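PDB 3NO4: creatinine amidohydrolase from Nostoc punctiforme PCC 73102, which probably hydrolyses carbon-nitrogen bonds in linear amides as a metal-dependent enzyme of the creatininase superfamily. Local coordinates for residues A[87-95]-A[218-229]; A[105-116]-A[136-147]. All blocks are in the same frame, centred on the assembly; numbering follows the deposited sequence.

Contact 1: residues A[87-95]-A[218-229]. With EDO (1,2-ethanediol), chain H.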
loop_
_atom_site.group_PDB
_atom_site.type_symbol
_atom_site.label_atom_id
_atom_site.label_comp_id
_atom_site.label_asym_id
_atom_site.label_seq_id
_atom_site.Cartn_x
_atom_site.Cartn_y
_atom_site.Cartn_z
ATOM N N ALA A 87 8.830 6.668 -15.621
ATOM C CA ALA A 87 9.831 7.566 -16.193
ATOM C C ALA A 87 10.587 8.292 -15.063
ATOM O O ALA A 87 10.940 9.460 -15.201
ATOM C CB ALA A 87 9.138 8.559 -17.139
ATOM N N LEU A 88 10.891 7.574 -13.983
ATOM C CA LEU A 88 11.439 8.185 -12.762
ATOM C C LEU A 88 12.811 8.838 -13.017
ATOM O O LEU A 88 13.102 9.937 -12.493
ATOM C CB LEU A 88 11.495 7.189 -11.592
ATOM C CG LEU A 88 10.162 6.879 -10.856
ATOM C CD1 LEU A 88 10.322 5.793 -9.758
ATOM C CD2 LEU A 88 9.503 8.095 -10.233
ATOM N N HIS A 89 13.614 8.172 -13.856
ATOM C CA HIS A 89 14.939 8.640 -14.219
ATOM C C HIS A 89 15.003 9.926 -15.070
ATOM O O HIS A 89 16.096 10.494 -15.215
ATOM C CB HIS A 89 15.804 7.493 -14.826
ATOM C CG HIS A 89 15.169 6.781 -15.971
ATOM N ND1 HIS A 89 14.227 5.786 -15.800
ATOM C CD2 HIS A 89 15.345 6.912 -17.310
ATOM C CE1 HIS A 89 13.812 5.377 -16.988
ATOM N NE2 HIS A 89 14.488 6.030 -17.919
ATOM N N HIS A 90 13.872 10.373 -15.624
ATOM C CA HIS A 90 13.780 11.620 -16.405
ATOM C C HIS A 90 13.230 12.826 -15.623
ATOM O O HIS A 90 13.027 13.908 -16.208
ATOM C CB HIS A 90 12.894 11.396 -17.632
ATOM C CG HIS A 90 13.433 10.384 -18.583
ATOM N ND1 HIS A 90 14.568 10.602 -19.331
ATOM C CD2 HIS A 90 13.019 9.126 -18.874
ATOM C CE1 HIS A 90 14.802 9.536 -20.077
ATOM N NE2 HIS A 90 13.884 8.622 -19.810
ATOM N N THR A 91 13.022 12.679 -14.316
ATOM C CA THR A 91 12.354 13.723 -13.514
ATOM C C THR A 91 13.230 14.967 -13.180
ATOM O O THR A 91 12.703 15.957 -12.695
ATOM C CB THR A 91 11.720 13.154 -12.221
ATOM O OG1 THR A 91 12.732 12.642 -11.361
ATOM C CG2 THR A 91 10.760 12.019 -12.561
ATOM N N ALA A 92 14.528 14.956 -13.489
ATOM C CA ALA A 92 15.363 16.140 -13.313
ATOM C C ALA A 92 15.217 17.124 -14.477
ATOM O O ALA A 92 15.810 18.207 -14.421
ATOM C CB ALA A 92 16.830 15.761 -13.094
ATOM N N PHE A 93 14.432 16.756 -15.503
ATOM C CA PHE A 93 14.037 17.660 -16.586
ATOM C C PHE A 93 12.567 18.090 -16.417
ATOM O O PHE A 93 11.702 17.240 -16.242
ATOM C CB PHE A 93 14.231 16.964 -17.935
ATOM C CG PHE A 93 15.661 16.606 -18.219
ATOM C CD1 PHE A 93 16.195 15.409 -17.781
ATOM C CD2 PHE A 93 16.455 17.440 -18.969
ATOM C CE1 PHE A 93 17.521 15.068 -18.070
ATOM C CE2 PHE A 93 17.797 17.119 -19.244
ATOM C CZ PHE A 93 18.318 15.930 -18.794
ATOM N N PRO A 94 12.268 19.400 -16.514
ATOM C CA PRO A 94 10.892 19.875 -16.313
ATOM C C PRO A 94 9.944 19.410 -17.422
ATOM O O PRO A 94 10.289 19.414 -18.643
ATOM C CB PRO A 94 11.049 21.393 -16.306
ATOM C CG PRO A 94 12.251 21.635 -17.216
ATOM C CD PRO A 94 13.167 20.497 -16.949
ATOM N N GLY A 95 8.744 19.039 -16.995
ATOM C CA GLY A 95 7.720 18.517 -17.881
ATOM C C GLY A 95 7.597 17.018 -17.896
ATOM O O GLY A 95 6.639 16.508 -18.428
ATOM N N ILE A 218 21.664 3.795 -16.460
ATOM C CA ILE A 218 20.535 4.587 -15.958
ATOM C C ILE A 218 20.293 4.242 -14.462
ATOM O O ILE A 218 19.952 3.103 -14.131
ATOM C CB ILE A 218 19.237 4.318 -16.742
ATOM C CG1 ILE A 218 19.396 4.594 -18.247
ATOM C CG2 ILE A 218 18.095 5.149 -16.154
ATOM C CD1 ILE A 218 18.152 4.242 -19.083
ATOM N N TYR A 219 20.445 5.243 -13.591
ATOM C CA TYR A 219 20.261 5.094 -12.139
ATOM C C TYR A 219 19.266 6.159 -11.706
ATOM O O TYR A 219 18.218 6.234 -12.313
ATOM C CB TYR A 219 21.625 5.156 -11.455
ATOM C CG TYR A 219 22.606 4.141 -12.005
ATOM C CD1 TYR A 219 22.429 2.767 -11.796
ATOM C CD2 TYR A 219 23.739 4.552 -12.696
ATOM C CE1 TYR A 219 23.384 1.822 -12.293
ATOM C CE2 TYR A 219 24.683 3.622 -13.174
ATOM C CZ TYR A 219 24.500 2.275 -12.961
ATOM O OH TYR A 219 25.446 1.422 -13.485
ATOM N N SER A 220 19.613 7.021 -10.753
ATOM C CA SER A 220 18.695 8.071 -10.275
ATOM C C SER A 220 18.515 9.197 -11.300
ATOM O O SER A 220 19.360 9.389 -12.148
ATOM C CB SER A 220 19.225 8.682 -8.968
ATOM O OG SER A 220 20.338 9.552 -9.167
ATOM N N ALA A 221 17.404 9.930 -11.174
ATOM C CA ALA A 221 17.117 11.101 -12.004
ATOM C C ALA A 221 18.260 12.120 -12.006
ATOM O O ALA A 221 18.612 12.616 -13.062
ATOM C CB ALA A 221 15.816 11.773 -11.550
ATOM N N ALA A 222 18.828 12.388 -10.820
ATOM C CA ALA A 222 19.918 13.348 -10.628
ATOM C C ALA A 222 21.167 12.899 -11.376
ATOM O O ALA A 222 21.730 13.678 -12.155
ATOM C CB ALA A 222 20.221 13.597 -9.105
ATOM N N ASP A 223 21.539 11.623 -11.191
ATOM C CA ASP A 223 22.639 10.976 -11.928
ATOM C C ASP A 223 22.392 11.041 -13.459
ATOM O O ASP A 223 23.329 11.324 -14.239
ATOM C CB ASP A 223 22.849 9.510 -11.443
ATOM C CG ASP A 223 23.898 8.739 -12.268
ATOM O OD1 ASP A 223 25.090 8.778 -11.904
ATOM O OD2 ASP A 223 23.518 8.113 -13.293
ATOM N N PHE A 224 21.154 10.772 -13.863
ATOM C CA PHE A 224 20.800 10.754 -15.282
ATOM C C PHE A 224 21.139 12.081 -15.974
ATOM O O PHE A 224 21.761 12.081 -17.022
ATOM C CB PHE A 224 19.348 10.412 -15.498
ATOM C CG PHE A 224 18.991 10.199 -16.945
ATOM C CD1 PHE A 224 18.572 11.262 -17.731
ATOM C CD2 PHE A 224 19.087 8.927 -17.523
ATOM C CE1 PHE A 224 18.262 11.082 -19.110
ATOM C CE2 PHE A 224 18.785 8.734 -18.902
ATOM C CZ PHE A 224 18.371 9.818 -19.689
ATOM N N ARG A 225 20.745 13.191 -15.358
ATOM C CA ARG A 225 20.954 14.505 -15.972
ATOM C C ARG A 225 22.422 14.902 -16.016
ATOM O O ARG A 225 22.836 15.539 -16.975
ATOM C CB ARG A 225 20.101 15.586 -15.293
ATOM C CG ARG A 225 20.266 16.962 -15.909
ATOM C CD ARG A 225 19.035 17.796 -15.815
ATOM N NE ARG A 225 19.313 19.117 -16.346
ATOM C CZ ARG A 225 18.450 20.131 -16.432
ATOM N NH1 ARG A 225 17.175 20.004 -16.043
ATOM N NH2 ARG A 225 18.863 21.287 -16.967
ATOM N N VAL A 226 23.201 14.507 -15.003
ATOM C CA VAL A 226 24.668 14.634 -15.037
ATOM C C VAL A 226 25.277 13.841 -16.198
ATOM O O VAL A 226 26.085 14.380 -16.956
ATOM C CB VAL A 226 25.338 14.237 -13.654
ATOM C CG1 VAL A 226 26.902 14.220 -13.762
ATOM C CG2 VAL A 226 24.873 15.202 -12.548
ATOM N N ARG A 227 24.869 12.585 -16.359
ATOM C CA ARG A 227 25.369 11.734 -17.448
ATOM C C ARG A 227 24.969 12.188 -18.824
ATOM O O ARG A 227 25.760 12.055 -19.746
ATOM C CB ARG A 227 24.894 10.285 -17.316
ATOM C CG ARG A 227 25.619 9.542 -16.244
ATOM C CD ARG A 227 25.179 8.072 -16.193
ATOM N NE ARG A 227 25.618 7.571 -14.904
ATOM C CZ ARG A 227 26.853 7.169 -14.605
ATOM N NH1 ARG A 227 27.834 7.097 -15.516
ATOM N NH2 ARG A 227 27.101 6.803 -13.364
ATOM N N TYR A 228 23.738 12.688 -18.944
ATOM C CA TYR A 228 23.104 12.998 -20.251
ATOM C C TYR A 228 22.532 14.417 -20.132
ATOM O O TYR A 228 21.340 14.582 -19.928
ATOM C CB TYR A 228 22.036 11.936 -20.576
ATOM C CG TYR A 228 22.505 10.496 -20.393
ATOM C CD1 TYR A 228 23.418 9.912 -21.271
ATOM C CD2 TYR A 228 22.071 9.737 -19.298
ATOM C CE1 TYR A 228 23.868 8.590 -21.074
ATOM C CE2 TYR A 228 22.490 8.424 -19.101
ATOM C CZ TYR A 228 23.397 7.848 -19.991
ATOM O OH TYR A 228 23.817 6.557 -19.783
ATOM N N PRO A 229 23.394 15.453 -20.221
ATOM C CA PRO A 229 22.967 16.836 -19.852
ATOM C C PRO A 229 21.850 17.454 -20.663
ATOM O O PRO A 229 21.049 18.221 -20.102
ATOM C CB PRO A 229 24.261 17.666 -19.969
ATOM C CG PRO A 229 25.361 16.678 -19.919
ATOM C CD PRO A 229 24.843 15.412 -20.507
HETATM C C1 EDO H . 28.730 -0.406 -15.361
HETATM O O1 EDO H . 27.293 -0.439 -15.288
HETATM C C2 EDO H . 29.264 -1.830 -15.439
HETATM O O2 EDO H . 28.416 -2.751 -14.727
HETATM O O HOH W 1 14.938 8.645 -9.823
HETATM O O HOH W 2 16.521 13.075 -14.791
#
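Leu-88 meets the start of helix 221-227 through its carbonyl O, 3.4 Å from Ala-221 CB. The next residue, His-89, offers one ring face to Ile-218, whose CG2 lies 3.7 Å from the ring centroid in a CH-pi contact; the imidazole is carried there by a chi1 of 54°, which tucks CG between the backbone N and the carbonyl carbon. Its carbonyl O receives the CA-H of Ala-221 and a water that also donates to Ala-221 O and accepts from Ala-92 N, filling the seam between loop and helix. His-90 turns the edge of its ring to the face of Phe-224, planes at 73°, while ND1 bonds to Gln-49 and the ring stacks on His-186. Thr-91 brings OG1 to 3.2 Å from Ala-221 CB. At Ala-92 the carbonyl O takes a 2.8 Å hydrogen bond from Arg-225 NH1, in the guanidinium plane. Phe-93 lies under that same arginine: Arg-225 CD sits over the face of the Phe-93 ring, 3.7 Å from its centroid, and the guanidinium is parallel to the ring within 9°. An alanine in place of Arg-225 is likely to leave Ala-92 O without its side-chain donor and uncover a face of Phe-93. Besides one direct bond and the water bridge, packing by Ile-218 and Phe-224 sets His-89 and His-90, whose NE2 atoms both bond an unidentified ligand, beside a pocket perhaps near the active site.

Contact 2: residues A[105-116]-A[136-147]; sequences IQVVRDYVTCLA and LKAAFSETYAHL
Arg-109 lays its guanidinium flat over the ring of His-146, planes 11° apart and centres 3.4 Å apart, with CZ 3.3 Å from His-146 CE1. The chain runs out with CG anti to the backbone N and then bends at chi3 (92°), which turns the flat end down onto the imidazole; CD also rests over that face. Gln-106 OE1, which accepts a hydrogen bond from Arg-100 of the third subunit, covers the opposite face of the guanidinium. So close a cation would probably disfavour a protonated His-146. A water donates to Glu-142 OE2, its O 2.8 Å away, and accepts a weak bond from Arg-109 NH1; Ser-102 of the second subunit bonds the same carboxylate oxygen. At the edge of the imidazole, in its plane, lies Thr-113 OG1, which donates a hydrogen bond to Arg-109 O. Thr-143 does likewise to Ala-139 O, at 2.7 Å from OG1; that spends its hydroxyl within its own helix and turns CG2 toward Val-112 CG1, 3.5 Å away. Deeper in, Val-108 is a knob among Leu-136, Ala-139, Thr-143 and Phe-140, its CB 3.7 Å from Ala-139 CB. The small alanine lets Ile-105 come near as well, and the axes approach to 8.7 Å, crossing at -49°. Strand 122-127 joins these helices, which pack on the sheet; helix 132-150 is the crossover of a beta-alpha-beta unit leading to strand 159-164, as in alpha/beta folds.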
loop_
_atom_site.group_PDB
_atom_site.type_symbol
_atom_site.label_atom_id
_atom_site.label_comp_id
_atom_site.label_asym_id
_atom_site.label_seq_id
_atom_site.Cartn_x
_atom_site.Cartn_y
_atom_site.Cartn_z
ATOM N N ILE A 105 1.696 -0.576 -11.297
ATOM C CA ILE A 105 1.229 -1.961 -11.100
ATOM C C ILE A 105 -0.288 -1.927 -10.677
ATOM O O ILE A 105 -1.095 -2.695 -11.178
ATOM C CB ILE A 105 2.103 -2.678 -10.050
ATOM C CG1 ILE A 105 3.491 -2.973 -10.602
ATOM C CG2 ILE A 105 1.412 -3.942 -9.446
ATOM C CD1 ILE A 105 4.414 -3.494 -9.512
ATOM N N GLN A 106 -0.642 -1.038 -9.766
ATOM C CA GLN A 106 -2.059 -0.916 -9.337
ATOM C C GLN A 106 -3.003 -0.397 -10.427
ATOM O O GLN A 106 -4.126 -0.879 -10.541
ATOM C CB GLN A 106 -2.170 -0.143 -8.041
ATOM C CG GLN A 106 -1.427 -0.863 -6.846
ATOM C CD GLN A 106 -1.830 -2.394 -6.564
ATOM O OE1 GLN A 106 -3.056 -2.730 -6.473
ATOM N NE2 GLN A 106 -0.789 -3.302 -6.363
ATOM N N VAL A 107 -2.521 0.525 -11.246
ATOM C CA VAL A 107 -3.240 0.996 -12.392
ATOM C C VAL A 107 -3.523 -0.160 -13.353
ATOM O O VAL A 107 -4.685 -0.367 -13.704
ATOM C CB VAL A 107 -2.525 2.191 -13.106
ATOM C CG1 VAL A 107 -3.124 2.482 -14.504
ATOM C CG2 VAL A 107 -2.553 3.433 -12.186
ATOM N N VAL A 108 -2.478 -0.922 -13.738
ATOM C CA VAL A 108 -2.646 -2.060 -14.652
ATOM C C VAL A 108 -3.596 -3.126 -14.046
ATOM O O VAL A 108 -4.491 -3.657 -14.719
ATOM C CB VAL A 108 -1.297 -2.705 -15.055
ATOM C CG1 VAL A 108 -1.523 -4.032 -15.806
ATOM C CG2 VAL A 108 -0.481 -1.703 -15.911
ATOM N N ARG A 109 -3.430 -3.369 -12.758
ATOM C CA ARG A 109 -4.293 -4.314 -12.034
ATOM C C ARG A 109 -5.756 -3.897 -12.120
ATOM O O ARG A 109 -6.594 -4.725 -12.455
ATOM C CB ARG A 109 -3.873 -4.416 -10.573
ATOM C CG ARG A 109 -4.405 -5.676 -9.890
ATOM C CD ARG A 109 -4.192 -5.603 -8.420
ATOM N NE ARG A 109 -5.350 -5.027 -7.769
ATOM C CZ ARG A 109 -5.602 -5.066 -6.449
ATOM N NH1 ARG A 109 -4.744 -5.645 -5.585
ATOM N NH2 ARG A 109 -6.759 -4.548 -5.982
ATOM N N ASP A 110 -6.030 -2.611 -11.875
ATOM C CA ASP A 110 -7.389 -2.064 -11.977
ATOM C C ASP A 110 -7.964 -2.156 -13.389
ATOM O O ASP A 110 -9.124 -2.549 -13.546
ATOM C CB ASP A 110 -7.425 -0.610 -11.484
ATOM C CG ASP A 110 -7.273 -0.478 -9.950
ATOM O OD1 ASP A 110 -7.306 -1.521 -9.237
ATOM O OD2 ASP A 110 -7.122 0.673 -9.454
ATOM N N TYR A 111 -7.182 -1.781 -14.410
ATOM C CA TYR A 111 -7.653 -1.826 -15.804
ATOM C C TYR A 111 -8.034 -3.257 -16.186
ATOM O O TYR A 111 -9.149 -3.491 -16.672
ATOM C CB TYR A 111 -6.551 -1.394 -16.794
ATOM C CG TYR A 111 -6.364 0.078 -17.058
ATOM C CD1 TYR A 111 -6.329 1.018 -16.014
ATOM C CD2 TYR A 111 -6.150 0.528 -18.347
ATOM C CE1 TYR A 111 -6.115 2.388 -16.269
ATOM C CE2 TYR A 111 -5.938 1.891 -18.625
ATOM C CZ TYR A 111 -5.879 2.807 -17.590
ATOM O OH TYR A 111 -5.669 4.155 -17.885
ATOM N N VAL A 112 -7.093 -4.197 -15.941
ATOM C CA VAL A 112 -7.245 -5.574 -16.365
ATOM C C VAL A 112 -8.360 -6.262 -15.598
ATOM O O VAL A 112 -9.143 -7.003 -16.197
ATOM C CB VAL A 112 -5.909 -6.397 -16.324
ATOM C CG1 VAL A 112 -6.173 -7.848 -16.701
ATOM C CG2 VAL A 112 -4.857 -5.754 -17.257
ATOM N N THR A 113 -8.484 -5.987 -14.295
ATOM C CA THR A 113 -9.579 -6.589 -13.502
ATOM C C THR A 113 -10.963 -6.188 -14.014
ATOM O O THR A 113 -11.833 -7.061 -14.154
ATOM C CB THR A 113 -9.431 -6.343 -11.984
ATOM O OG1 THR A 113 -8.119 -6.760 -11.595
ATOM C CG2 THR A 113 -10.480 -7.170 -11.187
ATOM N N CYS A 114 -11.158 -4.884 -14.290
ATOM C CA CYS A 114 -12.443 -4.385 -14.783
ATOM C C CYS A 114 -12.798 -5.091 -16.095
ATOM O O CYS A 114 -13.887 -5.636 -16.223
ATOM C CB CYS A 114 -12.401 -2.870 -15.011
ATOM S SG CYS A 114 -12.289 -1.868 -13.537
ATOM N N LEU A 115 -11.861 -5.100 -17.035
ATOM C CA LEU A 115 -12.084 -5.661 -18.376
ATOM C C LEU A 115 -12.166 -7.177 -18.399
ATOM O O LEU A 115 -12.988 -7.735 -19.156
ATOM C CB LEU A 115 -11.051 -5.140 -19.399
ATOM C CG LEU A 115 -11.191 -3.642 -19.678
ATOM C CD1 LEU A 115 -9.889 -3.010 -20.161
ATOM C CD2 LEU A 115 -12.383 -3.365 -20.625
ATOM N N ALA A 116 -11.350 -7.845 -17.568
ATOM C CA ALA A 116 -11.479 -9.305 -17.401
ATOM C C ALA A 116 -12.869 -9.712 -16.911
ATOM O O ALA A 116 -13.413 -10.686 -17.432
ATOM C CB ALA A 116 -10.353 -9.944 -16.548
ATOM N N LEU A 136 5.652 -3.180 -16.234
ATOM C CA LEU A 136 4.525 -3.851 -16.918
ATOM C C LEU A 136 4.544 -5.353 -16.700
ATOM O O LEU A 136 3.502 -5.929 -16.376
ATOM C CB LEU A 136 4.453 -3.566 -18.433
ATOM C CG LEU A 136 3.740 -2.293 -18.869
ATOM C CD1 LEU A 136 3.912 -2.169 -20.381
ATOM C CD2 LEU A 136 2.234 -2.231 -18.450
ATOM N N LYS A 137 5.715 -5.979 -16.891
ATOM C CA LYS A 137 5.820 -7.418 -16.706
ATOM C C LYS A 137 5.511 -7.809 -15.238
ATOM O O LYS A 137 4.793 -8.790 -14.955
ATOM C CB LYS A 137 7.196 -7.932 -17.171
ATOM C CG LYS A 137 7.313 -7.990 -18.706
ATOM C CD LYS A 137 8.709 -8.492 -19.076
ATOM C CE LYS A 137 8.908 -8.683 -20.610
ATOM N NZ LYS A 137 10.401 -8.686 -20.882
ATOM N N ALA A 138 5.996 -6.989 -14.310
ATOM C CA ALA A 138 5.665 -7.146 -12.900
ATOM C C ALA A 138 4.172 -7.024 -12.642
ATOM O O ALA A 138 3.595 -7.833 -11.930
ATOM C CB ALA A 138 6.434 -6.138 -12.072
ATOM N N ALA A 139 3.566 -6.006 -13.225
ATOM C CA ALA A 139 2.129 -5.769 -13.142
ATOM C C ALA A 139 1.303 -6.935 -13.654
ATOM O O ALA A 139 0.270 -7.241 -13.080
ATOM C CB ALA A 139 1.730 -4.456 -13.903
ATOM N N PHE A 140 1.735 -7.553 -14.746
ATOM C CA PHE A 140 1.043 -8.744 -15.264
ATOM C C PHE A 140 0.999 -9.865 -14.271
ATOM O O PHE A 140 -0.083 -10.418 -14.024
ATOM C CB PHE A 140 1.667 -9.261 -16.567
ATOM C CG PHE A 140 1.669 -8.272 -17.706
ATOM C CD1 PHE A 140 0.874 -7.115 -17.721
ATOM C CD2 PHE A 140 2.485 -8.526 -18.803
ATOM C CE1 PHE A 140 0.920 -6.236 -18.786
ATOM C CE2 PHE A 140 2.519 -7.652 -19.853
ATOM C CZ PHE A 140 1.752 -6.504 -19.842
ATOM N N SER A 141 2.177 -10.202 -13.714
ATOM C CA SER A 141 2.286 -11.213 -12.681
ATOM C C SER A 141 1.391 -10.897 -11.462
ATOM O O SER A 141 0.642 -11.746 -11.004
ATOM C CB SER A 141 3.744 -11.385 -12.238
ATOM O OG SER A 141 4.494 -11.929 -13.289
ATOM N N GLU A 142 1.507 -9.709 -10.932
ATOM C CA GLU A 142 0.617 -9.252 -9.834
ATOM C C GLU A 142 -0.901 -9.412 -10.197
ATOM O O GLU A 142 -1.711 -9.900 -9.383
ATOM C CB GLU A 142 0.894 -7.790 -9.528
ATOM C CG GLU A 142 0.198 -7.258 -8.236
ATOM C CD GLU A 142 1.145 -6.919 -7.081
ATOM O OE1 GLU A 142 2.378 -7.107 -7.181
ATOM O OE2 GLU A 142 0.621 -6.468 -6.037
ATOM N N THR A 143 -1.230 -9.012 -11.428
ATOM C CA THR A 143 -2.597 -9.093 -11.946
ATOM C C THR A 143 -3.097 -10.547 -12.033
ATOM O O THR A 143 -4.185 -10.830 -11.548
ATOM C CB THR A 143 -2.722 -8.331 -13.252
ATOM O OG1 THR A 143 -2.452 -6.964 -12.962
ATOM C CG2 THR A 143 -4.154 -8.500 -13.908
ATOM N N TYR A 144 -2.290 -11.474 -12.576
ATOM C CA TYR A 144 -2.731 -12.869 -12.654
ATOM C C TYR A 144 -3.090 -13.441 -11.267
ATOM O O TYR A 144 -4.139 -14.048 -11.104
ATOM C CB TYR A 144 -1.691 -13.794 -13.344
ATOM C CG TYR A 144 -1.229 -13.363 -14.726
ATOM C CD1 TYR A 144 -2.131 -12.835 -15.670
ATOM C CD2 TYR A 144 0.117 -13.514 -15.105
ATOM C CE1 TYR A 144 -1.699 -12.417 -16.944
ATOM C CE2 TYR A 144 0.572 -13.115 -16.384
ATOM C CZ TYR A 144 -0.349 -12.583 -17.303
ATOM O OH TYR A 144 0.062 -12.169 -18.539
ATOM N N ALA A 145 -2.246 -13.187 -10.286
ATOM C CA ALA A 145 -2.473 -13.650 -8.918
ATOM C C ALA A 145 -3.731 -12.986 -8.322
ATOM O O ALA A 145 -4.537 -13.654 -7.658
ATOM C CB ALA A 145 -1.199 -13.381 -8.036
ATOM N N HIS A 146 -3.931 -11.707 -8.631
ATOM C CA HIS A 146 -5.157 -10.983 -8.172
ATOM C C HIS A 146 -6.433 -11.573 -8.757
ATOM O O HIS A 146 -7.377 -11.790 -8.009
ATOM C CB HIS A 146 -5.046 -9.490 -8.471
ATOM C CG HIS A 146 -6.165 -8.673 -7.898
ATOM N ND1 HIS A 146 -6.385 -8.570 -6.539
ATOM C CD2 HIS A 146 -7.113 -7.908 -8.495
ATOM C CE1 HIS A 146 -7.435 -7.789 -6.329
ATOM N NE2 HIS A 146 -7.907 -7.389 -7.500
ATOM N N LEU A 147 -6.434 -11.858 -10.079
ATOM C CA LEU A 147 -7.594 -12.468 -10.768
ATOM C C LEU A 147 -7.967 -13.836 -10.189
ATOM O O LEU A 147 -9.171 -14.106 -9.964
ATOM C CB LEU A 147 -7.391 -12.562 -12.281
ATOM C CG LEU A 147 -7.230 -11.241 -13.050
ATOM C CD1 LEU A 147 -7.018 -11.478 -14.575
ATOM C CD2 LEU A 147 -8.424 -10.326 -12.806
HETATM O O HOH W 3 -1.984 -7.567 -5.721
#

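Contact 2 is the more buried of the two: it pairs helices 101-118 and 132-150 beside the parallel sheet, with a valine knob inside and a polar cluster toward the subunit boundaries. Contact 1 is only partly buried and joins a loop to the short helix 221-227, using rings, backbone carbonyls and waters. Each contains an arginine lying flat on a ring, but Arg-225 also bonds a carbonyl across its contact, whereas Arg-109 makes no clear hydrogen bond across to the other helix. They share no helix or strand, and their nearest atoms are about 10 Å apart, but across a subunit boundary they meet: Leu-88 packs on Ala-145 and Tyr-219 on Tyr-144 of a neighbouring subunit.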